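Local coordinates for type II secretion system protein F (Vibrio cholerae, PDB 3C1Q) that forms part of the inner-membrane complex of the type II secretion system, probably required for energy-dependent export of toxins and proteases from the periplasm, at residues Gln20-Leu24 / Leu35-Gln41; Phe79-Val83 / Val95-Leu99. The contacts are given in a common frame with arbitrary orientation. Residue numbers count along the deposited sequence, not the author numbering.

Overall arrangement
The first cytoplasmic domain of EpsF is all-helical, and the two contacts illustrate how such a bundle is built from antiparallel helical hairpins. Interaction 1 pairs helix 11-26 with helix 31-40; interaction 2, later in the chain, pairs helix 77-89 with helix 92-121. They follow one another in series, and their centres lie about 15 Å apart. The hairpins meet through their inner helices: Ala22 CB packs 3.6 Å from Leu96 O, and Leu21 CG lies 4.1 Å from Leu96 CD1. Glu97 of interaction 2 binds calcium together with Asp101 and with Glu43 of the second subunit, so interaction 1 lies at the dimer interface, and the second helix of interaction 2 reaches it through the ion.

Interaction 1: Gln20-Leu24 / Leu35-Gln41; sequences QLATL and LRAVAEQ
Two consecutive helices pack as an antiparallel hairpin: the axes of 20-24 and 35-40 approach to 9.5 Å, with their N-to-C directions 142° apart. Both backbones are alpha-helical, and Gln41 has phi/psi -90/-1. Gln20 faces Val38, their CA atoms 6.4 Å apart, and its mt side chain lays OE1 3.5 Å from Val38 CG1. One water bridges Gln20 OE1 (2.7 Å) and Val38 O (2.9 Å); another accepts from Gln20 NE2 (3.2 Å) and donates to Gln41 O (2.8 Å). Leu21, tp, starts sideways, yet its CD1 reaches Leu35 CD2 at 3.9 Å, and its CB lies 4.4 Å from Val38 CG2. Leu35 in turn has its CA-to-CB bond directed away, and the mt rotamer brings its tip back. One turn after Gln20, Leu24, also mt, points inward and places CD1 3.7 Å from both Ala37 CB and Val38 CG2, with the Leu24 and Ala37 CA atoms 8.5 Å apart. Helix 45-59 adds Leu51 against Val38. At the dimer interface, Thr23 of the second subunit accepts a hydrogen bond from Gln41 NE2 through its O, and Gln20 NE2 bonds its OG1. No direct hydrogen bond joins the two segments: aliphatic contacts hold the hairpin, water bridges link polar groups at one end, and both glutamine NE2 atoms also hydrogen-bond to the second subunit.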
loop_
_atom_site.group_PDB
_atom_site.type_symbol
_atom_site.label_atom_id
_atom_site.label_comp_id
_atom_site.label_asym_id
_atom_site.label_seq_id
_atom_site.Cartn_x
_atom_site.Cartn_y
_atom_site.Cartn_z
ATOM N N GLN B 20 -3.805 1.241 -2.151
ATOM C CA GLN B 20 -3.715 0.073 -3.025
ATOM C C GLN B 20 -4.241 0.394 -4.422
ATOM O O GLN B 20 -3.590 0.077 -5.418
ATOM C CB GLN B 20 -4.474 -1.113 -2.438
ATOM C CG GLN B 20 -3.893 -1.626 -1.124
ATOM C CD GLN B 20 -4.679 -2.781 -0.554
ATOM O OE1 GLN B 20 -5.879 -2.655 -0.283
ATOM N NE2 GLN B 20 -4.011 -3.929 -0.380
ATOM N N LEU B 21 -5.401 1.041 -4.504
ATOM C CA LEU B 21 -5.958 1.364 -5.824
ATOM C C LEU B 21 -5.019 2.337 -6.564
ATOM O O LEU B 21 -4.751 2.174 -7.750
ATOM C CB LEU B 21 -7.371 1.926 -5.699
ATOM C CG LEU B 21 -8.122 2.187 -6.981
ATOM C CD1 LEU B 21 -8.356 0.865 -7.768
ATOM C CD2 LEU B 21 -9.452 2.906 -6.661
ATOM N N ALA B 22 -4.489 3.337 -5.864
ATOM C CA ALA B 22 -3.565 4.279 -6.487
ATOM C C ALA B 22 -2.308 3.591 -7.019
ATOM O O ALA B 22 -1.838 3.886 -8.116
ATOM C CB ALA B 22 -3.171 5.366 -5.505
ATOM N N THR B 23 -1.771 2.666 -6.233
ATOM C CA THR B 23 -0.551 1.957 -6.573
ATOM C C THR B 23 -0.721 1.112 -7.827
ATOM O O THR B 23 0.132 1.099 -8.729
ATOM C CB THR B 23 -0.086 1.093 -5.369
ATOM O OG1 THR B 23 0.152 1.968 -4.248
ATOM C CG2 THR B 23 1.176 0.340 -5.682
ATOM N N LEU B 24 -1.836 0.416 -7.888
ATOM C CA LEU B 24 -2.134 -0.436 -9.028
ATOM C C LEU B 24 -2.423 0.387 -10.291
ATOM O O LEU B 24 -1.857 0.123 -11.339
ATOM C CB LEU B 24 -3.296 -1.360 -8.680
ATOM C CG LEU B 24 -3.008 -2.378 -7.570
ATOM C CD1 LEU B 24 -4.311 -3.034 -7.066
ATOM C CD2 LEU B 24 -2.023 -3.447 -8.010
ATOM N N LEU B 35 -9.275 -2.970 -9.324
ATOM C CA LEU B 35 -10.370 -3.160 -8.355
ATOM C C LEU B 35 -10.509 -4.615 -7.913
ATOM O O LEU B 35 -10.747 -4.882 -6.740
ATOM C CB LEU B 35 -11.682 -2.643 -8.922
ATOM C CG LEU B 35 -11.817 -1.118 -9.016
ATOM C CD1 LEU B 35 -12.930 -0.715 -9.979
ATOM C CD2 LEU B 35 -12.057 -0.491 -7.630
ATOM N N ARG B 36 -10.344 -5.548 -8.845
ATOM C CA ARG B 36 -10.344 -6.974 -8.505
ATOM C C ARG B 36 -9.274 -7.300 -7.460
ATOM O O ARG B 36 -9.553 -7.962 -6.472
ATOM C CB ARG B 36 -10.132 -7.837 -9.742
ATOM C CG ARG B 36 -10.234 -9.345 -9.454
ATOM C CD ARG B 36 -9.651 -10.185 -10.553
ATOM N NE ARG B 36 -10.585 -10.418 -11.652
ATOM C CZ ARG B 36 -11.296 -11.538 -11.844
ATOM N NH1 ARG B 36 -11.231 -12.564 -10.992
ATOM N NH2 ARG B 36 -12.098 -11.639 -12.896
ATOM N N ALA B 37 -8.043 -6.854 -7.699
ATOM C CA ALA B 37 -6.943 -7.081 -6.780
ATOM C C ALA B 37 -7.226 -6.513 -5.393
ATOM O O ALA B 37 -7.024 -7.209 -4.390
ATOM C CB ALA B 37 -5.631 -6.482 -7.359
ATOM N N VAL B 38 -7.706 -5.273 -5.306
ATOM C CA VAL B 38 -7.950 -4.673 -3.984
ATOM C C VAL B 38 -9.038 -5.493 -3.230
ATOM O O VAL B 38 -8.897 -5.787 -2.026
ATOM C CB VAL B 38 -8.304 -3.141 -4.066
ATOM C CG1 VAL B 38 -8.441 -2.548 -2.669
ATOM C CG2 VAL B 38 -7.229 -2.376 -4.870
ATOM N N ALA B 39 -10.064 -5.925 -3.955
ATOM C CA ALA B 39 -11.104 -6.788 -3.404
ATOM C C ALA B 39 -10.545 -8.101 -2.860
ATOM O O ALA B 39 -10.823 -8.474 -1.721
ATOM C CB ALA B 39 -12.182 -7.098 -4.463
ATOM N N GLU B 40 -9.772 -8.797 -3.690
ATOM C CA GLU B 40 -9.198 -10.102 -3.339
ATOM C C GLU B 40 -8.302 -10.020 -2.121
ATOM O O GLU B 40 -8.152 -11.003 -1.405
ATOM C CB GLU B 40 -8.326 -10.614 -4.481
ATOM C CG GLU B 40 -9.058 -11.023 -5.738
ATOM C CD GLU B 40 -8.111 -11.272 -6.913
ATOM O OE1 GLU B 40 -6.969 -10.755 -6.910
ATOM O OE2 GLU B 40 -8.517 -11.985 -7.858
ATOM N N GLN B 41 -7.665 -8.863 -1.941
ATOM C CA GLN B 41 -6.711 -8.656 -0.860
ATOM C C GLN B 41 -7.318 -8.127 0.449
ATOM O O GLN B 41 -6.615 -7.948 1.426
ATOM C CB GLN B 41 -5.576 -7.738 -1.331
ATOM C CG GLN B 41 -4.746 -8.351 -2.461
ATOM C CD GLN B 41 -3.731 -7.395 -3.019
ATOM O OE1 GLN B 41 -3.187 -6.560 -2.291
ATOM N NE2 GLN B 41 -3.472 -7.494 -4.324
HETATM O O HOH W 1 -4.818 -5.900 2.053
HETATM O O HOH W 2 -7.560 -4.628 0.291
#

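Interaction 2: Phe79-Val83 / Val95-Leu99; sequences FRSMV and VLERL. With CA (calcium ion), chain G.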
loop_
_atom_site.group_PDB
_atom_site.type_symbol
_atom_site.label_atom_id
_atom_site.label_comp_id
_atom_site.label_asym_id
_atom_site.label_seq_id
_atom_site.Cartn_x
_atom_site.Cartn_y
_atom_site.Cartn_z
ATOM N N PHE B 79 -14.187 13.146 -2.223
ATOM C CA PHE B 79 -13.497 11.989 -2.781
ATOM C C PHE B 79 -14.044 11.725 -4.184
ATOM O O PHE B 79 -13.291 11.600 -5.147
ATOM C CB PHE B 79 -13.680 10.770 -1.864
ATOM C CG PHE B 79 -12.769 9.610 -2.189
ATOM C CD1 PHE B 79 -11.784 9.201 -1.290
ATOM C CD2 PHE B 79 -12.922 8.888 -3.369
ATOM C CE1 PHE B 79 -10.949 8.116 -1.582
ATOM C CE2 PHE B 79 -12.084 7.799 -3.663
ATOM C CZ PHE B 79 -11.098 7.419 -2.774
ATOM N N ARG B 80 -15.366 11.662 -4.297
ATOM C CA ARG B 80 -16.001 11.287 -5.555
ATOM C C ARG B 80 -15.841 12.379 -6.598
ATOM O O ARG B 80 -15.675 12.088 -7.791
ATOM C CB ARG B 80 -17.475 10.926 -5.323
ATOM C CG ARG B 80 -17.614 9.740 -4.415
ATOM C CD ARG B 80 -19.015 9.227 -4.279
ATOM N NE ARG B 80 -19.759 10.033 -3.338
ATOM C CZ ARG B 80 -20.621 10.971 -3.674
ATOM N NH1 ARG B 80 -20.907 11.203 -4.947
ATOM N NH2 ARG B 80 -21.225 11.662 -2.726
ATOM N N SER B 81 -15.835 13.632 -6.139
ATOM C CA SER B 81 -15.585 14.765 -7.024
ATOM C C SER B 81 -14.189 14.726 -7.621
ATOM O O SER B 81 -14.027 14.979 -8.814
ATOM C CB SER B 81 -15.792 16.079 -6.279
ATOM O OG SER B 81 -17.175 16.321 -6.105
HETATM N N MSE B 82 -13.201 14.392 -6.795
HETATM C CA MSE B 82 -11.810 14.283 -7.240
HETATM C C MSE B 82 -11.675 13.172 -8.314
HETATM O O MSE B 82 -11.090 13.383 -9.368
HETATM C CB MSE B 82 -10.861 14.036 -6.039
HETATM C CG MSE B 82 -10.643 15.251 -5.059
HETATM SE SE MSE B 82 -10.170 16.862 -5.996
HETATM C CE MSE B 82 -8.641 16.219 -7.025
ATOM N N VAL B 83 -12.245 12.004 -8.042
ATOM C CA VAL B 83 -12.241 10.884 -8.986
ATOM C C VAL B 83 -12.880 11.295 -10.320
ATOM O O VAL B 83 -12.307 11.061 -11.390
ATOM C CB VAL B 83 -12.963 9.646 -8.400
ATOM C CG1 VAL B 83 -13.008 8.516 -9.406
ATOM C CG2 VAL B 83 -12.249 9.171 -7.116
ATOM N N VAL B 95 -4.744 11.778 -9.642
ATOM C CA VAL B 95 -5.798 12.110 -8.677
ATOM C C VAL B 95 -5.887 11.029 -7.600
ATOM O O VAL B 95 -5.954 11.349 -6.408
ATOM C CB VAL B 95 -7.160 12.371 -9.347
ATOM C CG1 VAL B 95 -8.278 12.503 -8.298
ATOM C CG2 VAL B 95 -7.104 13.649 -10.203
ATOM N N LEU B 96 -5.823 9.754 -8.002
ATOM C CA LEU B 96 -5.809 8.674 -7.013
ATOM C C LEU B 96 -4.600 8.787 -6.089
ATOM O O LEU B 96 -4.717 8.583 -4.872
ATOM C CB LEU B 96 -5.880 7.286 -7.673
ATOM C CG LEU B 96 -7.234 6.891 -8.240
ATOM C CD1 LEU B 96 -7.123 5.578 -8.990
ATOM C CD2 LEU B 96 -8.305 6.806 -7.124
ATOM N N GLU B 97 -3.441 9.095 -6.649
ATOM C CA GLU B 97 -2.236 9.282 -5.828
ATOM C C GLU B 97 -2.494 10.350 -4.766
ATOM O O GLU B 97 -2.164 10.168 -3.586
ATOM C CB GLU B 97 -1.037 9.683 -6.689
ATOM C CG GLU B 97 0.254 9.921 -5.896
ATOM C CD GLU B 97 0.661 8.725 -5.062
ATOM O OE1 GLU B 97 0.493 7.562 -5.540
ATOM O OE2 GLU B 97 1.143 8.945 -3.924
ATOM N N ARG B 98 -3.054 11.482 -5.185
ATOM C CA ARG B 98 -3.351 12.566 -4.235
ATOM C C ARG B 98 -4.376 12.146 -3.188
ATOM O O ARG B 98 -4.249 12.515 -2.007
ATOM C CB ARG B 98 -3.798 13.821 -4.960
ATOM C CG ARG B 98 -2.650 14.498 -5.716
ATOM C CD ARG B 98 -2.893 15.982 -5.898
ATOM N NE ARG B 98 -3.894 16.230 -6.922
ATOM C CZ ARG B 98 -3.673 16.111 -8.231
ATOM N NH1 ARG B 98 -2.478 15.747 -8.699
ATOM N NH2 ARG B 98 -4.648 16.365 -9.078
ATOM N N LEU B 99 -5.378 11.361 -3.598
ATOM C CA LEU B 99 -6.375 10.867 -2.643
ATOM C C LEU B 99 -5.726 9.892 -1.640
ATOM O O LEU B 99 -6.027 9.915 -0.453
ATOM C CB LEU B 99 -7.517 10.175 -3.385
ATOM C CG LEU B 99 -8.512 11.124 -4.026
ATOM C CD1 LEU B 99 -9.359 10.384 -5.092
ATOM C CD2 LEU B 99 -9.418 11.794 -2.960
HETATM CA CA CA G . 2.587 10.357 -2.886
HETATM O O HOH W 3 4.244 9.538 -4.511
HETATM O O HOH W 4 2.741 12.179 -4.575
HETATM O O HOH W 5 3.411 8.482 -1.674
#
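A helical hairpin with a calcium site on the far side of its second helix brings together Phe79-Val83 and Val95-Leu99. The short axes run antiparallel, 156° apart in direction and 10.0 Å at closest approach, and the nearest CA pairs are Phe79 with Leu99 (7.2 Å) and Met82 with Val95 (6.6 Å). The contact centres on Leu99, which touches Phe79, Met82 and Val83. Its CD1 sits 4.1 Å from the centroid of the Phe79 ring, only 14° off the normal, a CH-pi contact over the face, and also lies 3.7 Å from Val83 CG2 and 4.1 Å from Met82 CB. Its other methyl, CD2, approaches Phe79 CD1 at 3.9 Å. Val95 fits closely against the first helix, with CG1 3.8 Å from Met82 CB and 3.1 Å from Met82 O. Residue 82 is a selenomethionine, whose CE reaches the edge of the Arg98 guanidinium, 4.5 Å from NH2. Thr18 of helix 11-26 and Leu68 of helix 64-68 also pack against Phe79. Glu97 points elsewhere: its OE2 binds calcium at 2.3 Å, and three waters ligate the ion at 2.4 to 2.5 Å. Asp101 of the same chain and Glu43 of the second subunit also bind it, so the site bridges the subunits. One face of helix 92-121 thus packs in an antiparallel helical hairpin while another carries a calcium ligand, in the all-helical cytoplasmic domain of a GSP F family protein.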